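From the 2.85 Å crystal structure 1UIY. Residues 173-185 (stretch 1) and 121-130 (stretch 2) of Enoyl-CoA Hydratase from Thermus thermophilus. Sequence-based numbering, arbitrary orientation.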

ATOM      1  N   GLY A 173       7.259   4.517 -23.940  1.00 45.78           N
ATOM      2  CA  GLY A 173       8.003   3.877 -22.877  1.00 45.28           C
ATOM      3  C   GLY A 173       7.798   2.380 -22.839  1.00 45.22           C
ATOM      4  O   GLY A 173       7.996   1.750 -21.803  1.00 45.12           O
ATOM      5  N   LEU A 174       7.397   1.810 -23.972  1.00 45.80           N
ATOM      6  CA  LEU A 174       7.192   0.374 -24.062  1.00 45.34           C
ATOM      7  C   LEU A 174       8.503  -0.290 -24.443  1.00 45.81           C
ATOM      8  O   LEU A 174       8.760  -1.427 -24.064  1.00 47.21           O
ATOM      9  CB  LEU A 174       6.119   0.041 -25.100  1.00 45.78           C
ATOM     10  CG  LEU A 174       4.672   0.436 -24.786  1.00 46.46           C
ATOM     11  CD1 LEU A 174       3.806   0.253 -26.020  1.00 47.60           C
ATOM     12  CD2 LEU A 174       4.146  -0.411 -23.641  1.00 46.13           C
ATOM     13  N   VAL A 175       9.341   0.422 -25.189  1.00 45.92           N
ATOM     14  CA  VAL A 175      10.633  -0.130 -25.595  1.00 47.69           C
ATOM     15  C   VAL A 175      11.748   0.884 -25.365  1.00 48.40           C
ATOM     16  O   VAL A 175      11.517   2.091 -25.440  1.00 48.64           O
ATOM     17  CB  VAL A 175      10.621  -0.548 -27.087  1.00 47.08           C
ATOM     18  CG1 VAL A 175       9.619  -1.662 -27.295  1.00 45.94           C
ATOM     19  CG2 VAL A 175      10.270   0.645 -27.969  1.00 46.56           C
ATOM     20  N   ASN A 176      12.954   0.400 -25.090  1.00 49.20           N
ATOM     21  CA  ASN A 176      14.069   1.306 -24.837  1.00 51.87           C
ATOM     22  C   ASN A 176      14.757   1.784 -26.104  1.00 53.17           C
ATOM     23  O   ASN A 176      15.050   2.972 -26.239  1.00 53.27           O
ATOM     24  CB  ASN A 176      15.111   0.651 -23.925  1.00 52.08           C
ATOM     25  CG  ASN A 176      14.552   0.280 -22.567  1.00 52.16           C
ATOM     26  OD1 ASN A 176      13.889  -0.748 -22.406  1.00 52.58           O
ATOM     27  ND2 ASN A 176      14.808   1.125 -21.582  1.00 52.82           N
ATOM     28  N   ARG A 177      15.020   0.860 -27.027  1.00 54.91           N
ATOM     29  CA  ARG A 177      15.699   1.189 -28.282  1.00 55.59           C
ATOM     30  C   ARG A 177      15.069   0.591 -29.520  1.00 56.39           C
ATOM     31  O   ARG A 177      14.367  -0.418 -29.452  1.00 56.50           O
ATOM     32  CB  ARG A 177      17.162   0.745 -28.235  1.00 55.09           C
ATOM     33  CG  ARG A 177      18.110   1.824 -27.763  1.00 56.52           C
ATOM     34  CD  ARG A 177      18.658   1.544 -26.383  1.00 56.47           C
ATOM     35  NE  ARG A 177      18.591   2.736 -25.550  1.00 58.16           N
ATOM     36  CZ  ARG A 177      19.214   2.867 -24.383  1.00 59.35           C
ATOM     37  NH1 ARG A 177      19.962   1.881 -23.904  1.00 56.67           N
ATOM     38  NH2 ARG A 177      19.081   3.988 -23.692  1.00 59.61           N
ATOM     39  N   ILE A 178      15.341   1.224 -30.659  1.00 58.00           N
ATOM     40  CA  ILE A 178      14.834   0.767 -31.949  1.00 58.82           C
ATOM     41  C   ILE A 178      16.007   0.456 -32.869  1.00 60.21           C
ATOM     42  O   ILE A 178      16.802   1.336 -33.188  1.00 60.00           O
ATOM     43  CB  ILE A 178      13.985   1.832 -32.639  1.00 57.07           C
ATOM     44  CG1 ILE A 178      12.813   2.235 -31.750  1.00 54.27           C
ATOM     45  CG2 ILE A 178      13.484   1.289 -33.960  1.00 58.47           C
ATOM     46  CD1 ILE A 178      11.998   3.368 -32.315  1.00 51.14           C
ATOM     47  N   ALA A 179      16.115  -0.800 -33.287  1.00 62.40           N
ATOM     48  CA  ALA A 179      17.197  -1.213 -34.171  1.00 63.83           C
ATOM     49  C   ALA A 179      16.733  -1.107 -35.613  1.00 65.35           C
ATOM     50  O   ALA A 179      15.570  -1.373 -35.921  1.00 65.21           O
ATOM     51  CB  ALA A 179      17.616  -2.650 -33.865  1.00 62.79           C
ATOM     52  N   PRO A 180      17.636  -0.711 -36.520  1.00 67.05           N
ATOM     53  CA  PRO A 180      17.260  -0.591 -37.931  1.00 67.68           C
ATOM     54  C   PRO A 180      16.774  -1.951 -38.424  1.00 68.67           C
ATOM     55  O   PRO A 180      17.273  -2.989 -37.983  1.00 69.17           O
ATOM     56  CB  PRO A 180      18.562  -0.158 -38.592  1.00 66.97           C
ATOM     57  CG  PRO A 180      19.607  -0.809 -37.720  1.00 66.65           C
ATOM     58  CD  PRO A 180      19.086  -0.523 -36.341  1.00 66.59           C
ATOM     59  N   PRO A 181      15.799  -1.964 -39.346  1.00 69.71           N
ATOM     60  CA  PRO A 181      15.287  -3.243 -39.852  1.00 70.28           C
ATOM     61  C   PRO A 181      16.405  -4.217 -40.167  1.00 70.55           C
ATOM     62  O   PRO A 181      17.214  -3.971 -41.060  1.00 71.74           O
ATOM     63  CB  PRO A 181      14.493  -2.834 -41.095  1.00 70.22           C
ATOM     64  CG  PRO A 181      15.175  -1.574 -41.538  1.00 70.54           C
ATOM     65  CD  PRO A 181      15.401  -0.857 -40.231  1.00 69.81           C
ATOM     66  N   GLY A 182      16.468  -5.309 -39.414  1.00 70.40           N
ATOM     67  CA  GLY A 182      17.508  -6.283 -39.664  1.00 71.26           C
ATOM     68  C   GLY A 182      18.029  -7.037 -38.458  1.00 72.13           C
ATOM     69  O   GLY A 182      17.933  -8.265 -38.408  1.00 72.72           O
ATOM     70  N   LYS A 183      18.597  -6.330 -37.487  1.00 71.94           N
ATOM     71  CA  LYS A 183      19.128  -7.019 -36.319  1.00 72.36           C
ATOM     72  C   LYS A 183      18.735  -6.433 -34.969  1.00 70.54           C
ATOM     73  O   LYS A 183      19.545  -5.798 -34.291  1.00 70.30           O
ATOM     74  CB  LYS A 183      20.661  -7.118 -36.394  1.00 74.83           C
ATOM     75  CG  LYS A 183      21.211  -8.198 -37.332  1.00 76.38           C
ATOM     76  CD  LYS A 183      21.346  -7.711 -38.774  1.00 77.90           C
ATOM     77  CE  LYS A 183      22.370  -6.586 -38.887  1.00 78.43           C
ATOM     78  NZ  LYS A 183      22.494  -6.081 -40.280  1.00 79.17           N
ATOM     79  N   ALA A 184      17.488  -6.656 -34.576  1.00 67.75           N
ATOM     80  CA  ALA A 184      17.036  -6.176 -33.290  1.00 64.66           C
ATOM     81  C   ALA A 184      17.851  -6.984 -32.296  1.00 63.61           C
ATOM     82  O   ALA A 184      18.269  -6.477 -31.260  1.00 64.47           O
ATOM     83  CB  ALA A 184      15.559  -6.455 -33.117  1.00 65.34           C
ATOM     84  N   LEU A 185      18.097  -8.245 -32.635  1.00 61.42           N
ATOM     85  CA  LEU A 185      18.868  -9.125 -31.771  1.00 61.21           C
ATOM     86  C   LEU A 185      20.286  -8.611 -31.562  1.00 62.84           C
ATOM     87  O   LEU A 185      20.724  -8.399 -30.431  1.00 63.05           O
ATOM     88  CB  LEU A 185      18.913 -10.536 -32.354  1.00 58.10           C
ATOM     89  CG  LEU A 185      19.832 -11.540 -31.653  1.00 55.68           C
ATOM     90  CD1 LEU A 185      19.647 -11.477 -30.159  1.00 55.42           C
ATOM     91  CD2 LEU A 185      19.523 -12.929 -32.154  1.00 55.28           C
TER
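Stretch 2, residues 121-130: MDEEARLGYT

The carboxylate of Asp 122 ties together two different pieces of backbone: its OD1 accepts a hydrogen bond from Gly 182 N across the contact (3.2 Å, N-H...O angle 166°), and its OD2 takes one from Glu 124 N within its own stretch (3.1 Å), the latter less sure because that nitrogen is crowded in the model.

Stretch 2 enters as a strand running parallel to residues 177-179. The register follows from two bridges, Ile 178 with Met 121 (CA to CA 5.0 Å) and Ala 179 with Asp 122 (CA to CA 5.3 Å). Three backbone hydrogen bonds support it: Met 121 N to Arg 177 O at 3.0 Å, Ala 179 N to Met 121 O at 3.0 Å, and Glu 123 N to Ala 179 O at 2.9 Å. Met 121, a selenomethionine, thus uses both its amide and its carbonyl, bonding to the residues before and after Ile 178, as parallel pairing requires. The side chains of Ile 178 and Met 121 share one sheet face, those of Ala 179 and Asp 122 the other.

Stretch 2 then reverses through a type I turn from Asp 122 to Ala 125, closed by Ala 125 N to Asp 122 O at 2.7 Å. Ile 178 CG2 lies 3.7 Å from Glu 123 CA, at the start of this turn. Ala 184, in the first turn of the following helix, points toward stretch 2 and places its CB 3.9 Å from Asp 122 N.

Before the strand, the packing is apolar: Val 175 CG1 meets Met 121 CB at 4.0 Å, and Leu 174 CD1 meets Leu 127 CD2 at 4.1 Å. The CA atoms of Leu 174 and Leu 127 are 9.1 Å apart, so only side chains meet. The contact buries 602 Å², both sides summed.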

HETATM    1  N   MSE A 121      13.334  -3.190 -30.113  1.00 58.31           N
HETATM    2  CA  MSE A 121      12.367  -3.563 -31.134  1.00 60.48           C
HETATM    3  C   MSE A 121      12.818  -3.269 -32.568  1.00 61.94           C
HETATM    4  O   MSE A 121      13.473  -2.254 -32.844  1.00 61.30           O
HETATM    5  CB  MSE A 121      11.041  -2.855 -30.837  1.00 59.82           C
HETATM    6  CG  MSE A 121       9.927  -3.153 -31.806  1.00 62.96           C
HETATM    7 SE   MSE A 121       8.264  -2.290 -31.313  1.00 66.53          SE
HETATM    8  CE  MSE A 121       7.185  -3.865 -31.109  1.00 65.81           C
ATOM      9  N   ASP A 122      12.465  -4.182 -33.470  1.00 62.50           N
ATOM     10  CA  ASP A 122      12.784  -4.057 -34.886  1.00 63.64           C
ATOM     11  C   ASP A 122      12.041  -2.840 -35.425  1.00 63.33           C
ATOM     12  O   ASP A 122      10.843  -2.679 -35.195  1.00 62.99           O
ATOM     13  CB  ASP A 122      12.329  -5.317 -35.634  1.00 65.92           C
ATOM     14  CG  ASP A 122      12.771  -5.335 -37.095  1.00 67.72           C
ATOM     15  OD1 ASP A 122      13.983  -5.520 -37.360  1.00 66.57           O
ATOM     16  OD2 ASP A 122      11.898  -5.169 -37.979  1.00 69.32           O
ATOM     17  N   GLU A 123      12.758  -1.986 -36.142  1.00 63.41           N
ATOM     18  CA  GLU A 123      12.182  -0.776 -36.708  1.00 63.97           C
ATOM     19  C   GLU A 123      10.924  -1.038 -37.519  1.00 63.74           C
ATOM     20  O   GLU A 123      10.188  -0.112 -37.839  1.00 62.60           O
ATOM     21  CB  GLU A 123      13.228  -0.085 -37.579  1.00 66.77           C
ATOM     22  CG  GLU A 123      12.721   1.069 -38.418  1.00 70.41           C
ATOM     23  CD  GLU A 123      13.842   1.723 -39.211  1.00 73.04           C
ATOM     24  OE1 GLU A 123      14.709   2.369 -38.583  1.00 74.07           O
ATOM     25  OE2 GLU A 123      13.864   1.582 -40.456  1.00 73.46           O
ATOM     26  N   GLU A 124      10.676  -2.303 -37.843  1.00 64.77           N
ATOM     27  CA  GLU A 124       9.503  -2.667 -38.633  1.00 65.81           C
ATOM     28  C   GLU A 124       8.516  -3.549 -37.876  1.00 64.69           C
ATOM     29  O   GLU A 124       7.500  -3.976 -38.428  1.00 63.28           O
ATOM     30  CB  GLU A 124       9.932  -3.397 -39.910  1.00 68.17           C
ATOM     31  CG  GLU A 124      10.896  -2.620 -40.788  1.00 71.81           C
ATOM     32  CD  GLU A 124      10.931  -3.146 -42.211  1.00 74.24           C
ATOM     33  OE1 GLU A 124      11.751  -2.644 -43.011  1.00 74.96           O
ATOM     34  OE2 GLU A 124      10.134  -4.058 -42.531  1.00 75.09           O
ATOM     35  N   ALA A 125       8.814  -3.820 -36.613  1.00 63.73           N
ATOM     36  CA  ALA A 125       7.952  -4.669 -35.814  1.00 63.04           C
ATOM     37  C   ALA A 125       6.735  -3.932 -35.290  1.00 62.99           C
ATOM     38  O   ALA A 125       6.668  -2.704 -35.337  1.00 63.81           O
ATOM     39  CB  ALA A 125       8.742  -5.255 -34.655  1.00 62.84           C
ATOM     40  N   ARG A 126       5.765  -4.704 -34.811  1.00 62.87           N
ATOM     41  CA  ARG A 126       4.549  -4.157 -34.227  1.00 62.32           C
ATOM     42  C   ARG A 126       4.318  -4.796 -32.857  1.00 60.84           C
ATOM     43  O   ARG A 126       4.820  -5.888 -32.567  1.00 60.76           O
ATOM     44  CB  ARG A 126       3.343  -4.397 -35.138  1.00 64.59           C
ATOM     45  CG  ARG A 126       3.258  -3.417 -36.293  1.00 69.13           C
ATOM     46  CD  ARG A 126       1.840  -2.907 -36.469  1.00 73.27           C
ATOM     47  NE  ARG A 126       1.774  -1.748 -37.358  1.00 77.31           N
ATOM     48  CZ  ARG A 126       0.685  -0.998 -37.525  1.00 79.92           C
ATOM     49  NH1 ARG A 126      -0.433  -1.284 -36.865  1.00 80.36           N
ATOM     50  NH2 ARG A 126       0.710   0.043 -38.348  1.00 81.74           N
ATOM     51  N   LEU A 127       3.555  -4.107 -32.018  1.00 58.19           N
ATOM     52  CA  LEU A 127       3.268  -4.579 -30.670  1.00 54.41           C
ATOM     53  C   LEU A 127       1.854  -4.160 -30.306  1.00 51.03           C
ATOM     54  O   LEU A 127       1.426  -3.062 -30.647  1.00 51.08           O
ATOM     55  CB  LEU A 127       4.262  -3.945 -29.697  1.00 55.82           C
ATOM     56  CG  LEU A 127       4.220  -4.288 -28.214  1.00 56.57           C
ATOM     57  CD1 LEU A 127       4.650  -5.732 -28.006  1.00 57.46           C
ATOM     58  CD2 LEU A 127       5.143  -3.339 -27.471  1.00 55.86           C
ATOM     59  N   GLY A 128       1.128  -5.032 -29.617  1.00 47.37           N
ATOM     60  CA  GLY A 128      -0.226  -4.695 -29.237  1.00 44.23           C
ATOM     61  C   GLY A 128      -0.922  -5.718 -28.366  1.00 43.01           C
ATOM     62  O   GLY A 128      -0.677  -6.922 -28.466  1.00 42.45           O
ATOM     63  N   TYR A 129      -1.806  -5.227 -27.508  1.00 41.85           N
ATOM     64  CA  TYR A 129      -2.559  -6.085 -26.609  1.00 42.92           C
ATOM     65  C   TYR A 129      -3.993  -6.110 -27.109  1.00 43.65           C
ATOM     66  O   TYR A 129      -4.785  -5.218 -26.818  1.00 44.89           O
ATOM     67  CB  TYR A 129      -2.463  -5.535 -25.187  1.00 41.91           C
ATOM     68  CG  TYR A 129      -1.027  -5.252 -24.798  1.00 41.36           C
ATOM     69  CD1 TYR A 129      -0.442  -4.009 -25.055  1.00 39.90           C
ATOM     70  CD2 TYR A 129      -0.231  -6.252 -24.242  1.00 40.99           C
ATOM     71  CE1 TYR A 129       0.904  -3.769 -24.772  1.00 39.86           C
ATOM     72  CE2 TYR A 129       1.118  -6.026 -23.959  1.00 41.43           C
ATOM     73  CZ  TYR A 129       1.683  -4.787 -24.227  1.00 41.22           C
ATOM     74  OH  TYR A 129       3.027  -4.585 -23.985  1.00 39.22           O
ATOM     75  N   THR A 130      -4.315  -7.160 -27.858  1.00 43.32           N
ATOM     76  CA  THR A 130      -5.622  -7.314 -28.485  1.00 42.68           C
ATOM     77  C   THR A 130      -6.718  -8.063 -27.730  1.00 42.06           C
ATOM     78  O   THR A 130      -7.824  -8.209 -28.243  1.00 42.89           O
ATOM     79  CB  THR A 130      -5.442  -7.991 -29.855  1.00 43.75           C
ATOM     80  OG1 THR A 130      -4.782  -9.250 -29.674  1.00 44.50           O
ATOM     81  CG2 THR A 130      -4.582  -7.124 -30.767  1.00 43.32           C
TER